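Local coordinates for protein deoxyribose-phosphate aldolase (Toxoplasma gondii, PDB 4EIV) that belongs to the deoxyribose-phosphate aldolase family of enzymes, whose catalytic domain is a TIM barrel, and packs here with a second copy of itself, at residues S23-N28 with D248-M253; F197-I202 with I234-G239; L201-L206 with I254-P259; K49-D54 with N274-L279; R170-A175 with D181-S186. All coordinates share one frame; numbering follows the deposited sequence. Where two conformers were deposited one is given.

Interaction 1: residues S23-N28 with D248-M253; sequences SRTLLN and DFLMQM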
# COMPACT_ATOMS: atom_id res chain seq x y z
N SER A 23 3.56 5.77 -11.20
CA SER A 23 4.99 6.08 -11.02
C SER A 23 5.35 6.20 -9.55
O SER A 23 6.36 5.64 -9.11
CB SER A 23 5.34 7.38 -11.72
OG SER A 23 5.18 7.29 -13.12
N ARG A 24 4.52 6.91 -8.79
CA ARG A 24 4.77 7.10 -7.35
C ARG A 24 4.79 5.78 -6.60
O ARG A 24 5.61 5.54 -5.72
CB ARG A 24 3.75 8.06 -6.74
CG ARG A 24 3.94 8.27 -5.24
CD ARG A 24 5.27 8.93 -4.92
NE ARG A 24 5.54 9.02 -3.49
CZ ARG A 24 6.25 8.15 -2.78
NH1 ARG A 24 6.74 7.04 -3.34
NH2 ARG A 24 6.47 8.38 -1.50
N THR A 25 3.84 4.92 -6.96
CA THR A 25 3.75 3.59 -6.40
C THR A 25 5.01 2.78 -6.71
O THR A 25 5.58 2.14 -5.83
CB THR A 25 2.51 2.86 -6.98
OG1 THR A 25 1.32 3.52 -6.55
CG2 THR A 25 2.46 1.40 -6.50
N LEU A 26 5.43 2.78 -7.96
CA LEU A 26 6.65 2.05 -8.33
C LEU A 26 7.90 2.58 -7.62
O LEU A 26 8.76 1.80 -7.27
CB LEU A 26 6.79 2.03 -9.87
CG LEU A 26 5.78 1.13 -10.59
CD1 LEU A 26 5.73 1.43 -12.05
CD2 LEU A 26 6.05 -0.36 -10.33
N LEU A 27 8.00 3.89 -7.43
CA LEU A 27 9.16 4.46 -6.72
C LEU A 27 9.25 3.86 -5.32
O LEU A 27 10.33 3.59 -4.81
CB LEU A 27 9.10 5.98 -6.62
CG LEU A 27 9.30 6.75 -7.93
CD1 LEU A 27 8.94 8.22 -7.72
CD2 LEU A 27 10.76 6.61 -8.45
N ASN A 28 8.10 3.63 -4.68
CA ASN A 28 8.04 3.06 -3.34
C ASN A 28 8.53 1.60 -3.26
O ASN A 28 8.78 1.10 -2.17
CB ASN A 28 6.60 3.14 -2.84
CG ASN A 28 6.43 2.60 -1.43
OD1 ASN A 28 7.08 3.04 -0.49
ND2 ASN A 28 5.52 1.64 -1.27
N ASP A 248 2.20 -3.72 -15.80
CA ASP A 248 1.52 -5.00 -15.99
C ASP A 248 1.79 -5.91 -14.79
O ASP A 248 0.91 -6.64 -14.32
CB ASP A 248 1.97 -5.67 -17.30
CG ASP A 248 1.35 -5.07 -18.54
OD1 ASP A 248 2.08 -4.83 -19.52
OD2 ASP A 248 0.12 -4.87 -18.56
N PHE A 249 3.02 -5.87 -14.28
CA PHE A 249 3.35 -6.70 -13.12
C PHE A 249 2.57 -6.33 -11.86
O PHE A 249 2.29 -7.20 -11.04
CB PHE A 249 4.87 -6.71 -12.87
CG PHE A 249 5.65 -7.46 -13.91
CD1 PHE A 249 5.51 -8.84 -14.04
CD2 PHE A 249 6.57 -6.82 -14.73
CE1 PHE A 249 6.23 -9.55 -14.98
CE2 PHE A 249 7.32 -7.52 -15.66
CZ PHE A 249 7.14 -8.89 -15.81
N LEU A 250 2.25 -5.04 -11.66
CA LEU A 250 1.44 -4.66 -10.49
C LEU A 250 0.08 -5.34 -10.54
O LEU A 250 -0.40 -5.82 -9.53
CB LEU A 250 1.25 -3.15 -10.41
CG LEU A 250 2.51 -2.32 -10.15
CD1 LEU A 250 2.21 -0.82 -10.29
CD2 LEU A 250 3.06 -2.63 -8.79
N MET A 251 -0.56 -5.31 -11.70
CA MET A 251 -1.85 -5.95 -11.87
C MET A 251 -1.77 -7.45 -11.69
O MET A 251 -2.66 -8.06 -11.06
CB MET A 251 -2.46 -5.61 -13.23
CG MET A 251 -2.80 -4.14 -13.36
SD MET A 251 -4.03 -3.55 -12.16
CE MET A 251 -5.57 -4.12 -12.89
N GLN A 252 -0.73 -8.07 -12.24
CA GLN A 252 -0.52 -9.50 -12.05
C GLN A 252 -0.37 -9.85 -10.56
O GLN A 252 -0.99 -10.80 -10.09
CB GLN A 252 0.73 -9.98 -12.81
CG GLN A 252 0.99 -11.47 -12.63
CD GLN A 252 2.16 -12.00 -13.43
OE1 GLN A 252 2.98 -11.25 -13.95
NE2 GLN A 252 2.24 -13.33 -13.53
N MET A 253 0.42 -9.07 -9.84
CA MET A 253 0.60 -9.31 -8.42
C MET A 253 -0.72 -9.19 -7.65
O MET A 253 -1.02 -10.03 -6.81
CB MET A 253 1.59 -8.31 -7.83
CG MET A 253 3.03 -8.60 -8.15
SD MET A 253 3.66 -10.07 -7.29
CE MET A 253 3.65 -9.66 -5.58
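Thr-25 spends its hydroxyl within its own helix, OG1 being hydrogen-bonded to the carbonyl oxygen of Phe-21 one turn earlier, while its methyl CG2 faces Leu-250, with CG2 of Thr-25 4.4 Å from CD1 of Leu-250. The neighbouring Leu-26 makes the closer contact. Helix 17-27, which carries both residues, precedes the first strand of the TIM barrel, and helix 243-257, which carries Leu-250, follows the seventh strand in the outer layer, so the contact adds the N-terminal helix to the barrel proper.

No hydrogen bond links the two segments, and leucine methyls do most of the touching. In Leu-26 the CG lies anti to the carbonyl carbon (chi1 -71°), which swings the branch nearer to Leu-250 than the start of the side chain would suggest. Methyl CD2 of Leu-26 sits 3.9 Å from CD1 of Leu-250, and the two side chains cross obliquely. The same CD2 of Leu-26 is also 4.1 Å from CD2 of Leu-250, so it rests against the fork of the second leucine and not against one methyl alone. Both leucines are buried, and van der Waals packing alone joins them.

Leu-279, Met-243 and Thr-246 also pack on Leu-26, and Phe-29 on Leu-250. Other faces of the two helices reach the second subunit: Arg-24 and Asn-28 pack on its Pro-259, and Met-251 on its Trp-286. Near the end of the N-terminal helix, Asn-28 OD1 accepts a hydrogen bond from NH2 of Arg-264.

Interaction 2: residues F197-I202 with I234-G239; sequences FTVHLI and IKIEVG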
# COMPACT_ATOMS: atom_id res chain seq x y z
N PHE A 197 5.12 -15.33 -17.06
CA PHE A 197 5.29 -16.76 -16.83
C PHE A 197 6.12 -17.04 -15.60
O PHE A 197 5.69 -17.79 -14.74
CB PHE A 197 5.91 -17.41 -18.09
CG PHE A 197 6.28 -18.85 -17.93
CD1 PHE A 197 5.32 -19.83 -17.94
CD2 PHE A 197 7.60 -19.22 -17.78
CE1 PHE A 197 5.67 -21.18 -17.80
CE2 PHE A 197 7.96 -20.55 -17.66
CZ PHE A 197 6.99 -21.52 -17.65
N THR A 198 7.30 -16.43 -15.50
CA THR A 198 8.13 -16.72 -14.33
C THR A 198 7.55 -16.16 -13.05
O THR A 198 7.70 -16.77 -11.98
CB THR A 198 9.60 -16.29 -14.52
OG1 THR A 198 9.74 -14.86 -14.62
CG2 THR A 198 10.22 -16.96 -15.71
N VAL A 199 6.93 -14.99 -13.10
CA VAL A 199 6.32 -14.44 -11.89
C VAL A 199 5.18 -15.37 -11.41
O VAL A 199 4.98 -15.54 -10.20
CB VAL A 199 5.84 -12.98 -12.10
CG1 VAL A 199 4.94 -12.49 -10.94
CG2 VAL A 199 7.04 -12.07 -12.29
N HIS A 200 4.41 -15.92 -12.34
CA HIS A 200 3.35 -16.86 -11.97
C HIS A 200 3.90 -18.10 -11.25
O HIS A 200 3.41 -18.49 -10.19
CB HIS A 200 2.55 -17.23 -13.24
CG HIS A 200 1.45 -18.20 -13.00
ND1 HIS A 200 1.43 -19.46 -13.56
CD2 HIS A 200 0.35 -18.12 -12.21
CE1 HIS A 200 0.34 -20.09 -13.17
NE2 HIS A 200 -0.33 -19.30 -12.35
N LEU A 201 4.97 -18.68 -11.79
CA LEU A 201 5.58 -19.85 -11.17
C LEU A 201 6.14 -19.57 -9.79
O LEU A 201 5.99 -20.37 -8.87
CB LEU A 201 6.67 -20.45 -12.08
CG LEU A 201 6.19 -21.09 -13.38
CD1 LEU A 201 7.38 -21.74 -14.05
CD2 LEU A 201 5.08 -22.11 -13.10
N ILE A 202 6.83 -18.44 -9.67
CA ILE A 202 7.38 -18.05 -8.39
C ILE A 202 6.26 -17.83 -7.36
O ILE A 202 6.38 -18.23 -6.19
CB ILE A 202 8.30 -16.82 -8.55
CG1 ILE A 202 9.55 -17.26 -9.33
CG2 ILE A 202 8.70 -16.26 -7.19
CD1 ILE A 202 10.44 -16.11 -9.81
N ILE A 234 8.64 -11.20 -2.85
CA ILE A 234 9.01 -11.42 -4.25
C ILE A 234 9.53 -10.11 -4.82
O ILE A 234 8.96 -9.04 -4.60
CB ILE A 234 7.84 -11.94 -5.13
CG1 ILE A 234 8.35 -12.33 -6.52
CG2 ILE A 234 6.78 -10.89 -5.29
CD1 ILE A 234 7.29 -12.93 -7.39
N LYS A 235 10.66 -10.22 -5.52
CA LYS A 235 11.26 -9.11 -6.25
C LYS A 235 11.22 -9.41 -7.74
O LYS A 235 11.78 -10.43 -8.19
CB LYS A 235 12.71 -8.84 -5.81
CG LYS A 235 13.43 -7.80 -6.63
CD LYS A 235 14.72 -7.33 -6.03
CE LYS A 235 15.48 -6.42 -6.97
NZ LYS A 235 16.72 -5.87 -6.35
N ILE A 236 10.53 -8.56 -8.49
CA ILE A 236 10.38 -8.68 -9.93
C ILE A 236 11.44 -7.77 -10.55
O ILE A 236 11.39 -6.55 -10.41
CB ILE A 236 8.97 -8.29 -10.37
CG1 ILE A 236 7.92 -9.18 -9.68
CG2 ILE A 236 8.82 -8.40 -11.86
CD1 ILE A 236 6.47 -8.90 -10.04
N GLU A 237 12.46 -8.41 -11.13
CA GLU A 237 13.58 -7.70 -11.78
C GLU A 237 13.25 -7.62 -13.26
O GLU A 237 13.08 -8.65 -13.92
CB GLU A 237 14.90 -8.41 -11.49
CG GLU A 237 16.16 -7.67 -11.95
CD GLU A 237 16.41 -7.74 -13.44
OE1 GLU A 237 16.70 -6.67 -14.00
OE2 GLU A 237 16.31 -8.85 -14.02
N VAL A 238 13.09 -6.40 -13.77
CA VAL A 238 12.54 -6.16 -15.10
C VAL A 238 13.52 -5.72 -16.13
O VAL A 238 13.13 -5.39 -17.26
CB VAL A 238 11.36 -5.16 -15.03
CG1 VAL A 238 10.27 -5.66 -14.07
CG2 VAL A 238 11.82 -3.78 -14.64
N GLY A 239 14.79 -5.68 -15.80
CA GLY A 239 15.78 -5.31 -16.79
C GLY A 239 15.66 -3.86 -17.17
O GLY A 239 15.57 -2.99 -16.29
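Val-199 holds CG1 anti to its backbone N (chi1 169°) and CG2 anti to its carbonyl carbon, which spreads both methyls over Ile-236; there CG1 lies anti to the carbonyl carbon (chi1 -59°), and the ethyl arm carries CD1 up to meet them. The two side chains cross at about a right angle. CD1 of Ile-236 rests 3.9 Å from CG2 of Val-199 and 4.0 Å from CG1 of Val-199, between the two valine branches.

One helical turn on, Ile-202 offers its branch methyl CG2 to Ile-234, whose side chain is fully extended so that CD1 projects toward the helix. CG2 of Ile-202 and CD1 of Ile-234 are 3.6 Å apart, although Ile-234 is modelled in two conformers and this separation belongs to one of them. The segment axes approach to 10.2 Å and run almost antiparallel, at 170°. This is the layered packing of a TIM barrel, with helix 196-210 lying on the outer side of strand 233-237.

Lys-235 and Glu-237, which alternate with the two isoleucines, turn to the barrel interior. Lys-235 NZ forms salt bridges with Glu-31 and Glu-118, and OE2 of Glu-237 bonds to Ser-186 and His-193. OE1 of Glu-237 takes the N-H of Gly-239 at 2.8 Å from well above the carboxylate plane. Met-253 packs on Ile-234, and Phe-249 on Val-199 and Ile-236. The side chains that meet across the two segments are all apolar: van der Waals packing of branched side chains joins them, without a hydrogen bond, and the charged groups of Lys-235 and Glu-237 lie on the other face of the strand.

Interaction 3: residues L201-L206 with I254-P259; sequences LISIAL and IFENGP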
# COMPACT_ATOMS: atom_id res chain seq x y z
N LEU A 201 4.97 -18.68 -11.79
CA LEU A 201 5.58 -19.85 -11.17
C LEU A 201 6.14 -19.57 -9.79
O LEU A 201 5.99 -20.37 -8.87
CB LEU A 201 6.67 -20.45 -12.08
CG LEU A 201 6.19 -21.09 -13.38
CD1 LEU A 201 7.38 -21.74 -14.05
CD2 LEU A 201 5.08 -22.11 -13.10
N ILE A 202 6.83 -18.44 -9.67
CA ILE A 202 7.38 -18.05 -8.39
C ILE A 202 6.26 -17.83 -7.36
O ILE A 202 6.38 -18.23 -6.19
CB ILE A 202 8.30 -16.82 -8.55
CG1 ILE A 202 9.55 -17.26 -9.33
CG2 ILE A 202 8.70 -16.26 -7.19
CD1 ILE A 202 10.44 -16.11 -9.81
N SER A 203 5.18 -17.18 -7.78
CA SER A 203 4.04 -16.94 -6.91
C SER A 203 3.42 -18.23 -6.41
O SER A 203 3.11 -18.33 -5.23
CB SER A 203 2.99 -16.10 -7.63
OG SER A 203 3.49 -14.80 -7.91
N ILE A 204 3.29 -19.22 -7.29
CA ILE A 204 2.74 -20.52 -6.88
C ILE A 204 3.66 -21.16 -5.85
O ILE A 204 3.22 -21.68 -4.81
CB ILE A 204 2.61 -21.46 -8.06
CG1 ILE A 204 1.51 -20.97 -9.00
CG2 ILE A 204 2.28 -22.89 -7.60
CD1 ILE A 204 1.51 -21.70 -10.32
N ALA A 205 4.96 -21.15 -6.12
CA ALA A 205 5.93 -21.74 -5.21
C ALA A 205 5.85 -21.13 -3.82
O ALA A 205 5.85 -21.83 -2.80
CB ALA A 205 7.35 -21.62 -5.77
N LEU A 206 5.80 -19.81 -3.77
CA LEU A 206 5.72 -19.13 -2.49
C LEU A 206 4.40 -19.43 -1.77
O LEU A 206 4.39 -19.66 -0.56
CB LEU A 206 5.91 -17.64 -2.68
CG LEU A 206 5.87 -16.81 -1.41
CD1 LEU A 206 6.82 -17.35 -0.35
CD2 LEU A 206 6.19 -15.39 -1.77
N ILE A 254 -1.51 -8.14 -7.92
CA ILE A 254 -2.79 -8.00 -7.20
C ILE A 254 -3.72 -9.18 -7.48
O ILE A 254 -4.32 -9.76 -6.56
CB ILE A 254 -3.51 -6.70 -7.55
CG1 ILE A 254 -2.70 -5.50 -7.07
CG2 ILE A 254 -4.92 -6.69 -6.95
CD1 ILE A 254 -3.15 -4.17 -7.66
N PHE A 255 -3.83 -9.55 -8.76
CA PHE A 255 -4.74 -10.62 -9.15
C PHE A 255 -4.30 -11.97 -8.57
O PHE A 255 -5.13 -12.70 -8.04
CB PHE A 255 -4.85 -10.69 -10.68
CG PHE A 255 -5.90 -11.64 -11.16
CD1 PHE A 255 -7.24 -11.32 -11.05
CD2 PHE A 255 -5.55 -12.87 -11.71
CE1 PHE A 255 -8.23 -12.19 -11.48
CE2 PHE A 255 -6.54 -13.76 -12.15
CZ PHE A 255 -7.87 -13.41 -12.03
N GLU A 256 -3.02 -12.29 -8.68
CA GLU A 256 -2.55 -13.60 -8.22
C GLU A 256 -2.26 -13.68 -6.73
O GLU A 256 -2.55 -14.70 -6.12
CB GLU A 256 -1.29 -14.03 -8.96
CG GLU A 256 -1.48 -14.11 -10.47
CD GLU A 256 -0.39 -14.92 -11.14
OE1 GLU A 256 0.15 -15.84 -10.48
OE2 GLU A 256 -0.09 -14.67 -12.32
N ASN A 257 -1.71 -12.61 -6.16
CA ASN A 257 -1.27 -12.63 -4.76
C ASN A 257 -2.04 -11.72 -3.82
O ASN A 257 -1.77 -11.74 -2.62
CB ASN A 257 0.22 -12.29 -4.74
CG ASN A 257 1.03 -13.30 -5.53
OD1 ASN A 257 0.81 -14.51 -5.38
ND2 ASN A 257 1.94 -12.83 -6.39
N GLY A 258 -2.98 -10.96 -4.34
CA GLY A 258 -3.82 -10.09 -3.52
C GLY A 258 -3.31 -8.67 -3.39
O GLY A 258 -2.11 -8.41 -3.51
N PRO A 259 -4.22 -7.72 -3.09
CA PRO A 259 -3.80 -6.34 -2.94
C PRO A 259 -2.77 -6.12 -1.84
O PRO A 259 -1.91 -5.24 -1.96
CB PRO A 259 -5.12 -5.60 -2.65
CG PRO A 259 -6.08 -6.64 -2.26
CD PRO A 259 -5.67 -7.89 -2.94
O HOH W 1 2.53 -16.06 -3.79
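Ser-203 and Asn-257 share a direct hydrogen bond between two neighbouring outer helices of the TIM barrel, 196-210 and 243-257. The amide nitrogen ND2 of Asn-257 donates to OG of Ser-203 at 2.9 Å, nearly straight at 175°, with the serine oxygen lying exactly in the amide plane. On the other side of the same amide, OD1 of Asn-257 lies 3.5 Å from CB of Ser-203. A water closes a second link, donating both to the carbonyl oxygen of Ser-203 and to OD1 of Asn-257, each at 2.8 Å, so the two ends of the amide are held and its rotation is fixed.

Further out, Ser-203 OG is itself hydrogen-bonded to the carbonyl oxygen of Val-199, which orients the hydroxyl to accept from Asn-257. Glu-256 merely brushes the serine, with OE1 4.0 Å from CB of Ser-203, while its OE2 bonds to Gln-252.

Phe-255 packs on Tyr-283 of the second subunit. Asn-257 is the last residue of its helix, and Gly-258 breaks away with positive phi. The last turn is still closed by N of Gly-258, which bonds to O of Ile-254 at 2.9 Å.

Interaction 4: residues K49-D54 with N274-L279; sequences KIAAKD and NLLKEL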
# COMPACT_ATOMS: atom_id res chain seq x y z
N LYS A 49 22.15 9.42 -6.60
CA LYS A 49 21.55 10.74 -6.46
C LYS A 49 20.09 10.75 -6.90
O LYS A 49 19.25 11.34 -6.22
CB LYS A 49 22.38 11.77 -7.21
CG LYS A 49 23.68 12.08 -6.48
CD LYS A 49 24.66 12.86 -7.32
CE LYS A 49 26.00 13.00 -6.61
NZ LYS A 49 27.04 13.66 -7.45
N ILE A 50 19.79 10.09 -8.01
CA ILE A 50 18.40 10.01 -8.50
C ILE A 50 17.59 9.05 -7.60
O ILE A 50 16.43 9.31 -7.29
CB ILE A 50 18.30 9.63 -9.99
CG1 ILE A 50 19.09 10.64 -10.83
CG2 ILE A 50 16.83 9.53 -10.42
CD1 ILE A 50 18.66 12.09 -10.68
N ALA A 51 18.21 7.96 -7.16
CA ALA A 51 17.56 7.03 -6.23
C ALA A 51 17.13 7.70 -4.92
O ALA A 51 16.02 7.51 -4.45
CB ALA A 51 18.51 5.85 -5.91
N ALA A 52 18.01 8.55 -4.38
CA ALA A 52 17.80 9.16 -3.08
C ALA A 52 17.03 10.47 -3.06
O ALA A 52 16.70 10.94 -1.98
CB ALA A 52 19.16 9.35 -2.37
N LYS A 53 16.75 11.05 -4.23
CA LYS A 53 15.99 12.30 -4.31
C LYS A 53 14.60 12.08 -3.72
O LYS A 53 13.98 11.05 -3.96
CB LYS A 53 15.88 12.76 -5.77
CG LYS A 53 15.22 14.13 -5.96
CD LYS A 53 15.28 14.55 -7.43
CE LYS A 53 14.85 15.99 -7.67
NZ LYS A 53 13.46 16.28 -7.27
N ASP A 54 14.08 13.07 -3.01
CA ASP A 54 12.80 12.94 -2.34
C ASP A 54 11.66 12.86 -3.39
O ASP A 54 11.60 13.68 -4.29
CB ASP A 54 12.64 14.14 -1.40
CG ASP A 54 11.50 14.00 -0.41
OD1 ASP A 54 10.54 13.27 -0.66
OD2 ASP A 54 11.55 14.69 0.64
N ASN A 274 17.62 4.13 -16.46
CA ASN A 274 16.69 4.80 -17.36
C ASN A 274 15.23 4.65 -16.89
O ASN A 274 14.47 5.62 -16.92
CB ASN A 274 16.88 4.35 -18.81
CG ASN A 274 18.19 4.84 -19.40
OD1 ASN A 274 18.72 5.88 -19.01
ND2 ASN A 274 18.70 4.09 -20.38
N LEU A 275 14.87 3.46 -16.38
CA LEU A 275 13.51 3.27 -15.85
C LEU A 275 13.30 4.16 -14.62
O LEU A 275 12.25 4.79 -14.48
CB LEU A 275 13.21 1.80 -15.56
CG LEU A 275 11.87 1.45 -14.89
CD1 LEU A 275 10.68 1.97 -15.71
CD2 LEU A 275 11.78 -0.06 -14.76
N LEU A 276 14.27 4.19 -13.72
CA LEU A 276 14.19 5.06 -12.55
C LEU A 276 13.93 6.50 -12.95
O LEU A 276 13.06 7.18 -12.39
CB LEU A 276 15.46 4.96 -11.70
CG LEU A 276 15.56 5.94 -10.54
CD1 LEU A 276 14.34 5.81 -9.61
CD2 LEU A 276 16.88 5.77 -9.80
N LYS A 277 14.68 6.99 -13.94
CA LYS A 277 14.48 8.35 -14.41
C LYS A 277 13.10 8.56 -15.04
O LYS A 277 12.49 9.59 -14.82
CB LYS A 277 15.61 8.78 -15.35
CG LYS A 277 16.96 8.96 -14.60
CD LYS A 277 18.13 9.41 -15.47
CE LYS A 277 18.65 8.29 -16.36
NZ LYS A 277 19.84 8.73 -17.13
N GLU A 278 12.59 7.57 -15.77
CA GLU A 278 11.25 7.66 -16.34
C GLU A 278 10.21 7.80 -15.21
O GLU A 278 9.31 8.63 -15.27
CB GLU A 278 10.91 6.43 -17.19
CG GLU A 278 9.52 6.55 -17.86
CD GLU A 278 9.08 5.33 -18.65
OE1 GLU A 278 9.72 4.26 -18.57
OE2 GLU A 278 8.08 5.45 -19.38
N LEU A 279 10.38 7.00 -14.17
CA LEU A 279 9.44 7.03 -13.05
C LEU A 279 9.48 8.38 -12.35
O LEU A 279 8.43 8.99 -12.10
CB LEU A 279 9.77 5.94 -12.04
CG LEU A 279 9.65 4.49 -12.51
CD1 LEU A 279 10.10 3.54 -11.40
CD2 LEU A 279 8.24 4.15 -12.96
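Ile-50 and Leu-276 form the apolar centre of this contact. The branch methyl CG2 of Ile-50, anti to its backbone N, lies over the leucine fork, 3.8 Å from CG of Leu-276 and equally 3.8 Å from CD2 of Leu-276. That same CD2 of Leu-276 continues past the isoleucine to the helix backbone, 3.7 Å from N of Ala-51, and touches the small side chain there, 4.2 Å from CB of Ala-51. Leu-276 can reach this far because its CG is anti to the backbone N (chi1 173°). Toward Ile-50, Lys-277 offers only its aliphatic chain, with CG of Lys-277 4.2 Å from CG2 of Ile-50.

In the TIM barrel, these residues join helix 41-52, which follows the first strand, to helix 273-284, which follows the last, where the barrel closes. Strand 30-34 lies beneath, with Phe-30 and Val-32 packing on Leu-276, and Leu-27 of the N-terminal helix touches it too.

Polar links lie at the margins. Lys-53 NZ forms a salt bridge with Glu-284 farther along the partner helix, and Arg-280 NE makes a weak hydrogen bond to the carbonyl oxygen of Ile-50. The ammonium of Lys-277 makes a cation-pi contact with Phe-273.

Interaction 5: residues R170-A175 with D181-S186; sequences RAAVAA and DFLQTS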
# COMPACT_ATOMS: atom_id res chain seq x y z
N ARG A 170 11.51 -25.52 -9.15
CA ARG A 170 12.37 -26.24 -8.20
C ARG A 170 13.46 -25.36 -7.59
O ARG A 170 13.80 -25.51 -6.42
CB ARG A 170 12.99 -27.47 -8.85
CG ARG A 170 11.96 -28.54 -9.10
CD ARG A 170 12.55 -29.73 -9.81
NE ARG A 170 11.59 -30.82 -9.86
CZ ARG A 170 11.47 -31.80 -8.96
NH1 ARG A 170 12.27 -31.85 -7.89
NH2 ARG A 170 10.53 -32.72 -9.12
N ALA A 171 14.00 -24.43 -8.36
CA ALA A 171 15.01 -23.50 -7.83
C ALA A 171 14.36 -22.62 -6.74
O ALA A 171 14.94 -22.40 -5.69
CB ALA A 171 15.57 -22.65 -8.94
N ALA A 172 13.13 -22.15 -7.01
CA ALA A 172 12.38 -21.35 -6.05
C ALA A 172 12.19 -22.10 -4.73
O ALA A 172 12.46 -21.56 -3.66
CB ALA A 172 11.04 -20.93 -6.65
N VAL A 173 11.71 -23.35 -4.82
CA VAL A 173 11.47 -24.13 -3.60
C VAL A 173 12.76 -24.38 -2.86
O VAL A 173 12.80 -24.27 -1.64
CB VAL A 173 10.72 -25.44 -3.92
CG1 VAL A 173 10.65 -26.35 -2.69
CG2 VAL A 173 9.33 -25.13 -4.50
N ALA A 174 13.83 -24.73 -3.57
CA ALA A 174 15.11 -24.97 -2.91
C ALA A 174 15.62 -23.71 -2.19
O ALA A 174 16.16 -23.78 -1.11
CB ALA A 174 16.16 -25.49 -3.90
N ALA A 175 15.43 -22.54 -2.79
CA ALA A 175 15.86 -21.28 -2.20
C ALA A 175 15.04 -20.99 -0.94
O ALA A 175 15.59 -20.52 0.05
CB ALA A 175 15.68 -20.17 -3.22
N ASP A 181 14.72 -14.93 2.29
CA ASP A 181 13.71 -13.96 2.73
C ASP A 181 12.90 -13.36 1.57
O ASP A 181 11.83 -12.81 1.80
CB ASP A 181 14.37 -12.81 3.47
CG ASP A 181 15.11 -13.29 4.69
OD1 ASP A 181 14.49 -13.89 5.63
OD2 ASP A 181 16.34 -13.05 4.76
N PHE A 182 13.46 -13.38 0.36
CA PHE A 182 12.87 -12.88 -0.87
C PHE A 182 13.32 -13.79 -2.00
O PHE A 182 14.47 -14.25 -2.01
CB PHE A 182 13.40 -11.47 -1.23
CG PHE A 182 12.48 -10.31 -0.89
CD1 PHE A 182 12.44 -9.78 0.41
CD2 PHE A 182 11.76 -9.68 -1.88
CE1 PHE A 182 11.62 -8.68 0.68
CE2 PHE A 182 10.94 -8.62 -1.62
CZ PHE A 182 10.90 -8.10 -0.37
N LEU A 183 12.45 -13.97 -2.99
CA LEU A 183 12.79 -14.61 -4.26
C LEU A 183 12.81 -13.53 -5.33
O LEU A 183 11.84 -12.80 -5.51
CB LEU A 183 11.78 -15.67 -4.65
CG LEU A 183 11.68 -16.84 -3.68
CD1 LEU A 183 10.64 -17.85 -4.19
CD2 LEU A 183 13.05 -17.52 -3.47
N GLN A 184 13.97 -13.38 -5.97
CA GLN A 184 14.19 -12.40 -7.00
C GLN A 184 14.24 -13.16 -8.31
O GLN A 184 14.95 -14.14 -8.47
CB GLN A 184 15.48 -11.63 -6.72
CG GLN A 184 15.86 -10.64 -7.82
CD GLN A 184 17.03 -9.73 -7.44
OE1 GLN A 184 17.25 -9.44 -6.27
NE2 GLN A 184 17.79 -9.31 -8.44
N THR A 185 13.51 -12.67 -9.30
CA THR A 185 13.38 -13.38 -10.56
C THR A 185 14.68 -13.59 -11.30
O THR A 185 14.92 -14.65 -11.86
CB THR A 185 12.42 -12.63 -11.54
OG1 THR A 185 12.88 -11.29 -11.78
CG2 THR A 185 11.00 -12.61 -11.00
N SER A 186 15.52 -12.58 -11.32
CA SER A 186 16.60 -12.50 -12.33
C SER A 186 17.61 -11.46 -11.92
O SER A 186 17.33 -10.58 -11.09
CB SER A 186 16.00 -12.18 -13.72
OG SER A 186 15.03 -11.14 -13.63
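Ala-172 and Leu-183 bring the backbones of helix 165-178 and strand 182-184 to 7.0 Å at their nearest CA atoms, a close approach consistent with the small alanines on this face of the helix. Into it the strand sends one large side chain. Leu-183 has CG anti to its carbonyl carbon (chi1 -63°), and its two methyls part over the helix surface: CD1 of Leu-183 rests 4.0 Å from CB of Ala-172, while CD2 of Leu-183 comes to 3.7 Å from CB of Ala-175, one turn further on. Between the two alanines lies the carbonyl oxygen of Ala-172, which is 4.2 Å from CD1 of Leu-183 and 4.1 Å from CD2 of Leu-183, so the fork sits astride it. All three residues are buried, and the contact is purely van der Waals in character.

At the end of the strand the chain is held by its own polar groups. NE2 of Gln-184 donates to the carbonyl oxygen of Ser-186 at 3.0 Å, with the acceptor near the amide plane of Gln-184, though NE2 stands tilted from the carbonyl plane of Ser-186. Thr-185 OG1 donates to OG of Ser-186 at 2.8 Å and in turn accepts the N-H of Glu-237.

Helix and strand are successive members of a beta-alpha-beta unit of the TIM barrel, beginning with strand 152-156. The helix is wedged between its neighbours: Ala-171 and Ala-174 lean on Ile-137 of helix 130-148, while Ala-172 meets Ala-205 of helix 196-210, whose Ile-202 also packs on Leu-183.

From the N terminus, helix 17-27 opens interaction 1, which closes only at helix 243-257. Interaction 4 begins soon after, at 49-54, and closes at 274-279, so the two long-range contacts cross; Leu-26 and Leu-27 meet Leu-279 where they adjoin. Interaction 5 is a short closure within both of these spans. After it, interactions 2 and 3 start from the same helix, 196-210, and share Leu-201 and Ile-202. Interaction 2 ends at strand 233-237, within interaction 1, whereas interaction 3 runs on to 254-259 and crosses interaction 1; both lie within the span of interaction 4. Neighbouring strands 182-184 and 233-237 connect interactions 5 and 2 through the sheet, while interaction 4 joins the ends of the helical ring.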